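Local atomic coordinates of dTDP-4-dehydrorhamnose 3,5-epimerase (PDB entry 2B9U), a protein that probably catalyses the 3,5-epimerisation of dTDP-4-dehydro-6-deoxy-glucose to dTDP-4-dehydro-rhamnose, a step in dTDP-L-rhamnose biosynthesis. Residues Phe27-Val30 with Phe31-Glu34. Residues are numbered along the deposited sequence; the frame is centred on the assembly and turned at random.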
ATOM      1  N   PHE A  27      -8.147   3.407 -11.635  1.00 19.19           N
ATOM      2  CA  PHE A  27      -7.030   4.040 -10.936  1.00 19.89           C
ATOM      3  C   PHE A  27      -7.517   4.876  -9.761  1.00 19.40           C
ATOM      4  O   PHE A  27      -8.590   5.484  -9.818  1.00 20.24           O
ATOM      5  CB  PHE A  27      -6.234   4.931 -11.893  1.00 19.45           C
ATOM      6  CG  PHE A  27      -5.003   5.550 -11.264  1.00 21.10           C
ATOM      7  CD1 PHE A  27      -3.775   4.892 -11.307  1.00 22.80           C
ATOM      8  CD2 PHE A  27      -5.075   6.792 -10.638  1.00 23.18           C
ATOM      9  CE1 PHE A  27      -2.661   5.445 -10.723  1.00 23.41           C
ATOM     10  CE2 PHE A  27      -3.948   7.357 -10.057  1.00 22.18           C
ATOM     11  CZ  PHE A  27      -2.743   6.674 -10.108  1.00 22.63           C
ATOM     12  N   LEU A  28      -6.717   4.907  -8.702  1.00 19.19           N
ATOM     13  CA  LEU A  28      -6.912   5.850  -7.617  1.00 19.60           C
ATOM     14  C   LEU A  28      -5.629   6.179  -6.892  1.00 20.02           C
ATOM     15  O   LEU A  28      -4.732   5.324  -6.743  1.00 17.89           O
ATOM     16  CB  LEU A  28      -7.917   5.322  -6.579  1.00 19.52           C
ATOM     17  CG  LEU A  28      -7.627   4.023  -5.829  1.00 19.43           C
ATOM     18  CD1 LEU A  28      -8.166   4.167  -4.429  1.00 21.45           C
ATOM     19  CD2 LEU A  28      -8.266   2.799  -6.539  1.00 17.80           C
ATOM     20  N   GLU A  29      -5.587   7.415  -6.403  1.00 20.27           N
ATOM     21  CA  GLU A  29      -4.642   7.806  -5.371  1.00 21.39           C
ATOM     22  C   GLU A  29      -5.207   7.353  -4.034  1.00 21.40           C
ATOM     23  O   GLU A  29      -6.311   7.751  -3.637  1.00 21.18           O
ATOM     24  CB  GLU A  29      -4.381   9.326  -5.406  1.00 21.73           C
ATOM     25  CG  GLU A  29      -3.879   9.786  -6.762  1.00 23.11           C
ATOM     26  CD  GLU A  29      -3.667  11.299  -6.889  1.00 26.30           C
ATOM     27  OE1 GLU A  29      -4.516  12.085  -6.420  1.00 29.23           O
ATOM     28  OE2 GLU A  29      -2.640  11.696  -7.477  1.00 28.35           O
ATOM     29  N   VAL A  30      -4.439   6.517  -3.340  1.00 21.24           N
ATOM     30  CA  VAL A  30      -4.852   5.967  -2.074  1.00 21.61           C
ATOM     31  C   VAL A  30      -4.505   6.936  -0.918  1.00 22.94           C
ATOM     32  O   VAL A  30      -5.338   7.204  -0.072  1.00 22.52           O
ATOM     33  CB  VAL A  30      -4.252   4.553  -1.855  1.00 21.22           C
ATOM     34  CG1 VAL A  30      -4.679   3.963  -0.512  1.00 20.79           C
ATOM     35  CG2 VAL A  30      -4.627   3.623  -3.028  1.00 19.22           C
ATOM     36  N   PHE A  31      -3.280   7.453  -0.915  1.00 23.82           N
ATOM     37  CA  PHE A  31      -2.793   8.320   0.135  1.00 25.65           C
ATOM     38  C   PHE A  31      -1.883   9.368  -0.494  1.00 25.47           C
ATOM     39  O   PHE A  31      -1.137   9.053  -1.424  1.00 24.83           O
ATOM     40  CB  PHE A  31      -2.043   7.477   1.183  1.00 27.23           C
ATOM     41  CG  PHE A  31      -0.984   8.224   1.924  1.00 30.80           C
ATOM     42  CD1 PHE A  31      -1.309   9.001   3.020  1.00 35.01           C
ATOM     43  CD2 PHE A  31       0.343   8.157   1.523  1.00 34.06           C
ATOM     44  CE1 PHE A  31      -0.339   9.696   3.711  1.00 35.46           C
ATOM     45  CE2 PHE A  31       1.322   8.837   2.214  1.00 36.70           C
ATOM     46  CZ  PHE A  31       0.979   9.622   3.304  1.00 36.85           C
ATOM     47  N   LYS A  32      -1.971  10.612  -0.006  1.00 25.78           N
ATOM     48  CA  LYS A  32      -1.067  11.707  -0.419  1.00 26.35           C
ATOM     49  C   LYS A  32      -0.675  12.541   0.786  1.00 26.70           C
ATOM     50  O   LYS A  32      -1.537  13.069   1.497  1.00 25.42           O
ATOM     51  CB  LYS A  32      -1.700  12.639  -1.457  1.00 26.44           C
ATOM     52  CG  LYS A  32      -2.072  12.001  -2.780  1.00 27.69           C
ATOM     53  CD  LYS A  32      -2.786  12.987  -3.686  1.00 29.51           C
ATOM     54  CE  LYS A  32      -1.832  13.917  -4.397  1.00 30.57           C
ATOM     55  NZ  LYS A  32      -2.540  14.572  -5.546  1.00 34.04           N
ATOM     56  N   SER A  33       0.633  12.660   0.997  1.00 27.90           N
ATOM     57  CA  SER A  33       1.191  13.284   2.197  1.00 30.03           C
ATOM     58  C   SER A  33       0.542  14.640   2.528  1.00 30.99           C
ATOM     59  O   SER A  33       0.110  14.861   3.655  1.00 31.49           O
ATOM     60  CB  SER A  33       2.708  13.443   2.048  1.00 30.19           C
ATOM     61  OG  SER A  33       3.246  14.172   3.135  1.00 32.22           O
ATOM     62  N   GLU A  34       0.463  15.517   1.532  1.00 31.83           N
ATOM     63  CA  GLU A  34      -0.053  16.868   1.706  1.00 33.41           C
ATOM     64  C   GLU A  34      -1.503  16.893   2.174  1.00 33.22           C
ATOM     65  O   GLU A  34      -1.832  17.602   3.118  1.00 33.53           O
ATOM     66  CB  GLU A  34       0.099  17.645   0.396  1.00 34.02           C
ATOM     67  CG  GLU A  34      -0.439  19.070   0.432  1.00 37.78           C
ATOM     68  CD  GLU A  34       0.248  19.959  -0.586  1.00 42.57           C
ATOM     69  OE1 GLU A  34      -0.456  20.729  -1.283  1.00 44.82           O
ATOM     70  OE2 GLU A  34       1.496  19.871  -0.693  1.00 44.61           O
TER
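Glu29 and Lys32 form a salt bridge on one face of strand 25-32, the ammonium NZ of Lys32 lying 3.3 Å from Glu29 OE1. NZ comes in tilted above the carboxylate plane, with Glu29 OE2 at 3.5 Å; both hydrogen bonds are weak, making a loose, mainly electrostatic link. The Glu29 chain is extended beyond CG, whereas Lys32 bends at chi3 (80°), which swings NZ to the carboxylate. Lys32 CD also sits 3.4 Å from Glu29 OE1. OE2 takes a weak hydrogen bond from Gln46 NE2 of the second subunit, so the carboxylate links both chains. Replacing Glu29 by alanine would probably rob the Lys32 ammonium of this anionic mate and cost Gln46 of the second subunit this weak acceptor.

Residues three apart in a regular strand face opposite ways. Here Val30 has a helix-like backbone (phi/psi -86°/-47°), consistent with a classic beta bulge in the antiparallel ladder that carries the sheet of this jelly-roll (cupin-type) subunit into the second subunit. The kink turns Glu29 and Lys32 to one face, Val30 and Phe31 to the other.

On that second face Val30 packs on Met49 of the second subunit. Phe31 CG, anti to the backbone N, sends the ring toward the start of helix 33-37, where it meets Phe36 edge-to-face. Ser33 N, just past the N-cap residue Lys32, lies 3.8 Å above the Phe31 ring plane, toward its rim.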